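Local atomic coordinates of phosphoglycerol transferase GacH (Streptococcus pyogenes MGAS5005, PDB entry 6DGM), a protein that probably transfers glycerol phosphate onto the rhamnose polysaccharide of the streptococcal cell wall, using a manganese-binding catalytic domain of the sulfatase and alkaline phosphatase type. Residues Asp168-Asn172 with Thr184-Asn188; Val176-Asp182 with Thr205-Pro211. All coordinates share one frame; numbering follows the deposited sequence.

Contact 1: Asp168-Asn172 with Thr184-Asn188; sequences DKFKN and TVYNN
In Asn188, chi1 of -86° helps turn the side-chain amide toward the backbone of Lys171. In Phe170, CG stands anti to the carbonyl carbon and beside its own backbone N, which swings the ring toward the same asparagine. The amide of Asn188 then holds both the backbone N-H and the backbone C=O of Lys171. Lys171 N donates to Asn188 OD1 over 2.9 Å, nearly straight at 177° and tilted modestly from the carbonyl plane. Asn188 ND2 donates to Lys171 O, also over 2.9 Å, in the carbonyl plane and on a lone pair. The second N-H of Asn188 ND2 goes to Thr184 O at 2.8 Å, one helical turn back. Thr184 O also takes the helical bond from Asn188 N, and the two donors reach it from opposite faces of its plane. The three bonds of the side chain fix the rotation of the buried amide and use its oxygen and its nitrogen.

One polar side chain thus pairs with an extended chain much as a neighbouring strand would. It ties the loop between strands 159-162 and 175-176 to helix 182-192, at the side of the alkaline phosphatase-type domain where edge strand 159-162 lies.

The Phe170 ring packs beside this amide. Asn188 lies at its edge, with Phe170 CD2 3.7 Å from Asn188 CG and the ring and amide planes 74° apart. Farther along the ring, Phe170 CE2 meets Val185 CG2 at 4.2 Å. The ring also touches Leu161, Met138 and Pro140. At Asn172, a water takes a place between Asn172 O and Thr184 OG1, 2.7 Å from the latter. The Thr184 hydroxyl is also hydrogen-bonded to Ser181 OG and Glu174 N.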
loop_
_atom_site.group_PDB
_atom_site.type_symbol
_atom_site.label_atom_id
_atom_site.label_comp_id
_atom_site.label_asym_id
_atom_site.label_seq_id
_atom_site.Cartn_x
_atom_site.Cartn_y
_atom_site.Cartn_z
ATOM N N ASP A 168 -17.586 -12.991 -7.927
ATOM C CA ASP A 168 -17.144 -13.327 -6.577
ATOM C C ASP A 168 -17.769 -12.385 -5.557
ATOM O O ASP A 168 -17.687 -11.161 -5.704
ATOM C CB ASP A 168 -15.618 -13.235 -6.515
ATOM C CG ASP A 168 -14.943 -14.051 -7.609
ATOM O OD1 ASP A 168 -15.190 -15.273 -7.649
ATOM O OD2 ASP A 168 -14.194 -13.464 -8.428
ATOM N N LYS A 169 -18.383 -12.964 -4.514
ATOM C CA LYS A 169 -19.141 -12.205 -3.534
ATOM C C LYS A 169 -18.576 -12.368 -2.128
ATOM O O LYS A 169 -18.023 -13.409 -1.778
ATOM C CB LYS A 169 -20.606 -12.688 -3.496
ATOM C CG LYS A 169 -21.287 -12.762 -4.847
ATOM C CD LYS A 169 -21.364 -11.398 -5.529
ATOM C CE LYS A 169 -22.078 -11.528 -6.877
ATOM N NZ LYS A 169 -22.081 -10.258 -7.656
ATOM N N PHE A 170 -18.731 -11.316 -1.325
ATOM C CA PHE A 170 -18.490 -11.419 0.100
ATOM C C PHE A 170 -19.615 -12.200 0.763
ATOM O O PHE A 170 -20.783 -12.096 0.371
ATOM C CB PHE A 170 -18.452 -10.041 0.739
ATOM C CG PHE A 170 -17.245 -9.232 0.414
ATOM C CD1 PHE A 170 -17.231 -8.401 -0.690
ATOM C CD2 PHE A 170 -16.125 -9.278 1.226
ATOM C CE1 PHE A 170 -16.127 -7.638 -0.993
ATOM C CE2 PHE A 170 -15.010 -8.514 0.934
ATOM C CZ PHE A 170 -15.012 -7.690 -0.183
ATOM N N LYS A 171 -19.259 -12.978 1.770
ATOM C CA LYS A 171 -20.221 -13.710 2.574
ATOM C C LYS A 171 -20.442 -13.009 3.909
ATOM O O LYS A 171 -19.551 -12.331 4.435
ATOM C CB LYS A 171 -19.722 -15.137 2.816
ATOM C CG LYS A 171 -19.648 -15.966 1.542
ATOM C CD LYS A 171 -19.123 -17.375 1.828
ATOM C CE LYS A 171 -19.081 -18.219 0.560
ATOM N NZ LYS A 171 -18.609 -19.610 0.834
ATOM N N ASN A 172 -21.655 -13.166 4.442
ATOM C CA ASN A 172 -22.005 -12.670 5.769
ATOM C C ASN A 172 -21.678 -11.181 5.896
ATOM O O ASN A 172 -20.872 -10.757 6.727
ATOM C CB ASN A 172 -21.273 -13.459 6.852
ATOM C CG ASN A 172 -21.450 -14.960 6.704
ATOM O OD1 ASN A 172 -20.478 -15.721 6.719
ATOM N ND2 ASN A 172 -22.685 -15.384 6.525
ATOM N N THR A 184 -16.278 -7.738 8.231
ATOM C CA THR A 184 -16.690 -8.530 7.081
ATOM C C THR A 184 -15.504 -8.806 6.171
ATOM O O THR A 184 -15.287 -9.948 5.737
ATOM C CB THR A 184 -17.781 -7.810 6.299
ATOM O OG1 THR A 184 -18.969 -7.721 7.095
ATOM C CG2 THR A 184 -18.118 -8.555 5.024
ATOM N N VAL A 185 -14.730 -7.758 5.856
ATOM C CA VAL A 185 -13.580 -7.941 4.969
ATOM C C VAL A 185 -12.593 -8.941 5.568
ATOM O O VAL A 185 -12.161 -9.903 4.905
ATOM C CB VAL A 185 -12.922 -6.586 4.668
ATOM C CG1 VAL A 185 -11.645 -6.780 3.884
ATOM C CG2 VAL A 185 -13.902 -5.694 3.897
ATOM N N TYR A 186 -12.220 -8.733 6.836
ATOM C CA TYR A 186 -11.228 -9.596 7.469
ATOM C C TYR A 186 -11.698 -11.043 7.507
ATOM O O TYR A 186 -10.916 -11.963 7.236
ATOM C CB TYR A 186 -10.945 -9.095 8.884
ATOM C CG TYR A 186 -10.224 -7.765 8.989
ATOM C CD1 TYR A 186 -9.316 -7.362 8.028
ATOM C CD2 TYR A 186 -10.447 -6.918 10.061
ATOM C CE1 TYR A 186 -8.659 -6.154 8.135
ATOM C CE2 TYR A 186 -9.792 -5.725 10.178
ATOM C CZ TYR A 186 -8.889 -5.350 9.210
ATOM O OH TYR A 186 -8.223 -4.154 9.333
ATOM N N ASN A 187 -12.976 -11.271 7.825
ATOM C CA ASN A 187 -13.458 -12.638 7.935
ATOM C C ASN A 187 -13.560 -13.299 6.572
ATOM O O ASN A 187 -13.370 -14.516 6.455
ATOM C CB ASN A 187 -14.763 -12.670 8.714
ATOM C CG ASN A 187 -14.518 -12.594 10.209
ATOM O OD1 ASN A 187 -13.419 -12.914 10.681
ATOM N ND2 ASN A 187 -15.528 -12.201 10.957
ATOM N N ASN A 188 -13.798 -12.511 5.528
ATOM C CA ASN A 188 -13.766 -13.064 4.178
ATOM C C ASN A 188 -12.341 -13.397 3.735
ATOM O O ASN A 188 -12.134 -14.384 3.031
ATOM C CB ASN A 188 -14.479 -12.135 3.210
ATOM C CG ASN A 188 -15.963 -12.387 3.171
ATOM O OD1 ASN A 188 -16.452 -13.156 2.340
ATOM N ND2 ASN A 188 -16.699 -11.776 4.103
HETATM O O HOH W 1 -19.601 -9.456 9.126
#

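Contact 2: Val176-Asp182 with Thr205-Pro211; sequences VGLLTSD and TMQNHIP. With 1GP (sn-glycerol-1-phosphate), chain D.
His209 NE2 donates to the phosphate oxygen O4P of sn-glycerol-1-phosphate over 2.9 Å, with O4P in the ring plane. On the other side of the ring, His209 ND1 donates to Ile210 O at 2.6 Å, on a lone pair. The ring is therefore held at both nitrogens. Met206 places SD 3.9 Å from ligand C3.

Behind these two residues, Leu179 CD1 packs against the type I turn of Met206 to His209. It lies 3.8 Å from His209 CB. Leu178 CD1 meets Pro211 CG, next to the cis peptide.

Further out, the extended Gln207 chain, CG anti to the backbone N (chi1 -178°), runs past Val176 to the start of helix 182-192. Gln207 OE1 accepts from Asp182 N at 2.9 Å, the donor lying above the carbonyl plane. The Asp182 carboxylate stacks on the Gln207 amide, their planes 17° apart. Asp182 OD1 takes two waters, which lead to Met206 N and Asn208 N, while Asp182 OD2 is hydrogen-bonded to Thr245 OG1.

Both oxygens of the buried Asp182 carboxylate are thus satisfied, and at the pocket the Ile210 carbonyl orients the imidazole so that NE2 points at the phosphate oxygen.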
loop_
_atom_site.group_PDB
_atom_site.type_symbol
_atom_site.label_atom_id
_atom_site.label_comp_id
_atom_site.label_asym_id
_atom_site.label_seq_id
_atom_site.Cartn_x
_atom_site.Cartn_y
_atom_site.Cartn_z
ATOM N N VAL A 176 -20.796 -1.604 9.515
ATOM C CA VAL A 176 -20.414 -0.868 10.713
ATOM C C VAL A 176 -20.245 0.570 10.224
ATOM O O VAL A 176 -19.368 0.852 9.385
ATOM C CB VAL A 176 -19.136 -1.416 11.346
ATOM C CG1 VAL A 176 -18.537 -0.415 12.309
ATOM C CG2 VAL A 176 -19.433 -2.751 12.050
ATOM N N GLY A 177 -21.110 1.461 10.697
ATOM C CA GLY A 177 -21.334 2.710 9.994
ATOM C C GLY A 177 -22.264 2.482 8.814
ATOM O O GLY A 177 -23.094 1.575 8.814
ATOM N N LEU A 178 -22.133 3.332 7.802
ATOM C CA LEU A 178 -22.994 3.228 6.633
ATOM C C LEU A 178 -22.544 2.163 5.634
ATOM O O LEU A 178 -23.350 1.757 4.782
ATOM C CB LEU A 178 -23.026 4.572 5.910
ATOM C CG LEU A 178 -23.612 5.722 6.721
ATOM C CD1 LEU A 178 -23.420 7.014 5.981
ATOM C CD2 LEU A 178 -25.081 5.453 6.999
ATOM N N LEU A 179 -21.298 1.702 5.715
ATOM C CA LEU A 179 -20.681 0.888 4.675
ATOM C C LEU A 179 -20.230 -0.454 5.247
ATOM O O LEU A 179 -20.328 -0.709 6.451
ATOM C CB LEU A 179 -19.534 1.668 4.020
ATOM C CG LEU A 179 -19.947 3.039 3.463
ATOM C CD1 LEU A 179 -18.739 3.885 3.164
ATOM C CD2 LEU A 179 -20.801 2.863 2.212
ATOM N N THR A 180 -19.723 -1.309 4.361
ATOM C CA THR A 180 -19.367 -2.672 4.735
ATOM C C THR A 180 -18.279 -2.662 5.801
ATOM O O THR A 180 -17.256 -1.985 5.661
ATOM C CB THR A 180 -18.835 -3.436 3.526
ATOM O OG1 THR A 180 -19.823 -3.547 2.503
ATOM C CG2 THR A 180 -18.417 -4.840 3.925
ATOM N N SER A 181 -18.490 -3.433 6.863
ATOM C CA SER A 181 -17.540 -3.410 7.967
ATOM C C SER A 181 -16.187 -4.026 7.593
ATOM O O SER A 181 -16.082 -4.934 6.758
ATOM C CB SER A 181 -18.087 -4.190 9.162
ATOM O OG SER A 181 -18.214 -5.573 8.875
ATOM N N ASP A 182 -15.149 -3.546 8.275
ATOM C CA ASP A 182 -13.842 -4.194 8.173
ATOM C C ASP A 182 -13.897 -5.625 8.708
ATOM O O ASP A 182 -13.208 -6.502 8.187
ATOM C CB ASP A 182 -12.782 -3.386 8.923
ATOM C CG ASP A 182 -12.406 -2.100 8.216
ATOM O OD1 ASP A 182 -12.812 -1.875 7.058
ATOM O OD2 ASP A 182 -11.671 -1.303 8.829
ATOM N N THR A 205 -10.417 -1.777 1.690
ATOM C CA THR A 205 -11.589 -1.718 2.554
ATOM C C THR A 205 -12.506 -0.573 2.139
ATOM O O THR A 205 -12.182 0.243 1.265
ATOM C CB THR A 205 -11.221 -1.588 4.030
ATOM O OG1 THR A 205 -10.674 -0.287 4.281
ATOM C CG2 THR A 205 -10.234 -2.671 4.449
ATOM N N MET A 206 -13.671 -0.511 2.798
ATOM C CA MET A 206 -14.610 0.581 2.591
ATOM C C MET A 206 -15.182 1.184 3.866
ATOM O O MET A 206 -15.739 2.283 3.792
ATOM C CB MET A 206 -15.784 0.116 1.717
ATOM C CG MET A 206 -15.589 0.297 0.239
ATOM S SD MET A 206 -15.392 2.043 -0.215
ATOM C CE MET A 206 -17.052 2.534 -0.639
ATOM N N GLN A 207 -15.072 0.512 5.014
ATOM C CA GLN A 207 -15.803 0.947 6.202
ATOM C C GLN A 207 -15.620 2.436 6.495
ATOM O O GLN A 207 -16.599 3.142 6.779
ATOM C CB GLN A 207 -15.381 0.134 7.414
ATOM C CG GLN A 207 -16.136 0.505 8.674
ATOM C CD GLN A 207 -15.546 -0.162 9.876
ATOM O OE1 GLN A 207 -15.684 -1.366 10.044
ATOM N NE2 GLN A 207 -14.829 0.607 10.697
ATOM N N ASN A 208 -14.374 2.924 6.483
ATOM C CA ASN A 208 -14.064 4.268 6.962
ATOM C C ASN A 208 -14.023 5.301 5.844
ATOM O O ASN A 208 -13.518 6.412 6.041
ATOM C CB ASN A 208 -12.787 4.228 7.790
ATOM C CG ASN A 208 -12.966 3.346 9.004
ATOM O OD1 ASN A 208 -14.084 3.226 9.492
ATOM N ND2 ASN A 208 -11.913 2.666 9.446
ATOM N N HIS A 209 -14.629 4.984 4.704
ATOM C CA HIS A 209 -14.827 5.948 3.642
ATOM C C HIS A 209 -15.889 6.966 4.028
ATOM O O HIS A 209 -16.895 6.630 4.651
ATOM C CB HIS A 209 -15.287 5.210 2.380
ATOM C CG HIS A 209 -15.125 6.002 1.120
ATOM N ND1 HIS A 209 -15.962 7.037 0.775
ATOM C CD2 HIS A 209 -14.225 5.892 0.111
ATOM C CE1 HIS A 209 -15.583 7.544 -0.386
ATOM N NE2 HIS A 209 -14.527 6.871 -0.806
ATOM N N ILE A 210 -15.680 8.211 3.626
ATOM C CA ILE A 210 -16.676 9.262 3.744
ATOM C C ILE A 210 -17.987 8.799 3.109
ATOM O O ILE A 210 -17.964 8.125 2.088
ATOM C CB ILE A 210 -16.139 10.559 3.121
ATOM C CG1 ILE A 210 -17.028 11.759 3.449
ATOM C CG2 ILE A 210 -15.981 10.386 1.595
ATOM C CD1 ILE A 210 -16.458 13.066 2.915
ATOM N N PRO A 211 -19.149 9.141 3.670
ATOM C CA PRO A 211 -19.468 9.888 4.890
ATOM C C PRO A 211 -19.457 8.977 6.119
ATOM O O PRO A 211 -19.779 7.784 6.009
ATOM C CB PRO A 211 -20.873 10.419 4.608
ATOM C CG PRO A 211 -21.490 9.403 3.745
ATOM C CD PRO A 211 -20.378 8.756 2.935
HETATM C C3 1GP D . -14.281 3.104 -3.847
HETATM O O3 1GP D . -11.897 2.747 -3.469
HETATM C C2 1GP D . -12.890 3.700 -3.901
HETATM O O2 1GP D . -14.484 2.086 -4.825
HETATM C C1 1GP D . -12.807 4.956 -3.048
HETATM O O1P 1GP D . -11.608 5.681 -3.341
HETATM O O2P 1GP D . -11.070 7.201 -1.226
HETATM O O3P 1GP D . -10.411 7.811 -3.699
HETATM O O4P 1GP D . -12.840 7.865 -2.943
HETATM P P 1GP D . -11.451 7.182 -2.747
HETATM O O HOH W 2 -19.128 2.661 7.437
HETATM O O HOH W 3 -20.258 5.644 7.845
HETATM O O HOH W 4 -14.458 -2.349 5.005
HETATM O O HOH W 5 -12.034 0.778 6.377
#

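In the fold
The two contacts interleave along the chain: 168-172 and 176-182 come first, then 184-188 and 205-211. Their centres are about 14 Å apart. Helix 182-192 joins them, since Asp182 at its start belongs to contact 2 and Thr184 to Asn188 belong to contact 1. Contact 2 reaches the active site: the His209 side chain is about 5 Å from the manganese ion. Contact 1 stands farther back, with the Phe170 side chain about 11 Å from the ligand and that of Val185 about 13 Å from the manganese. Pro140, between pocket residues His139 and Ala141, touches Phe170, Val185 and Thr180.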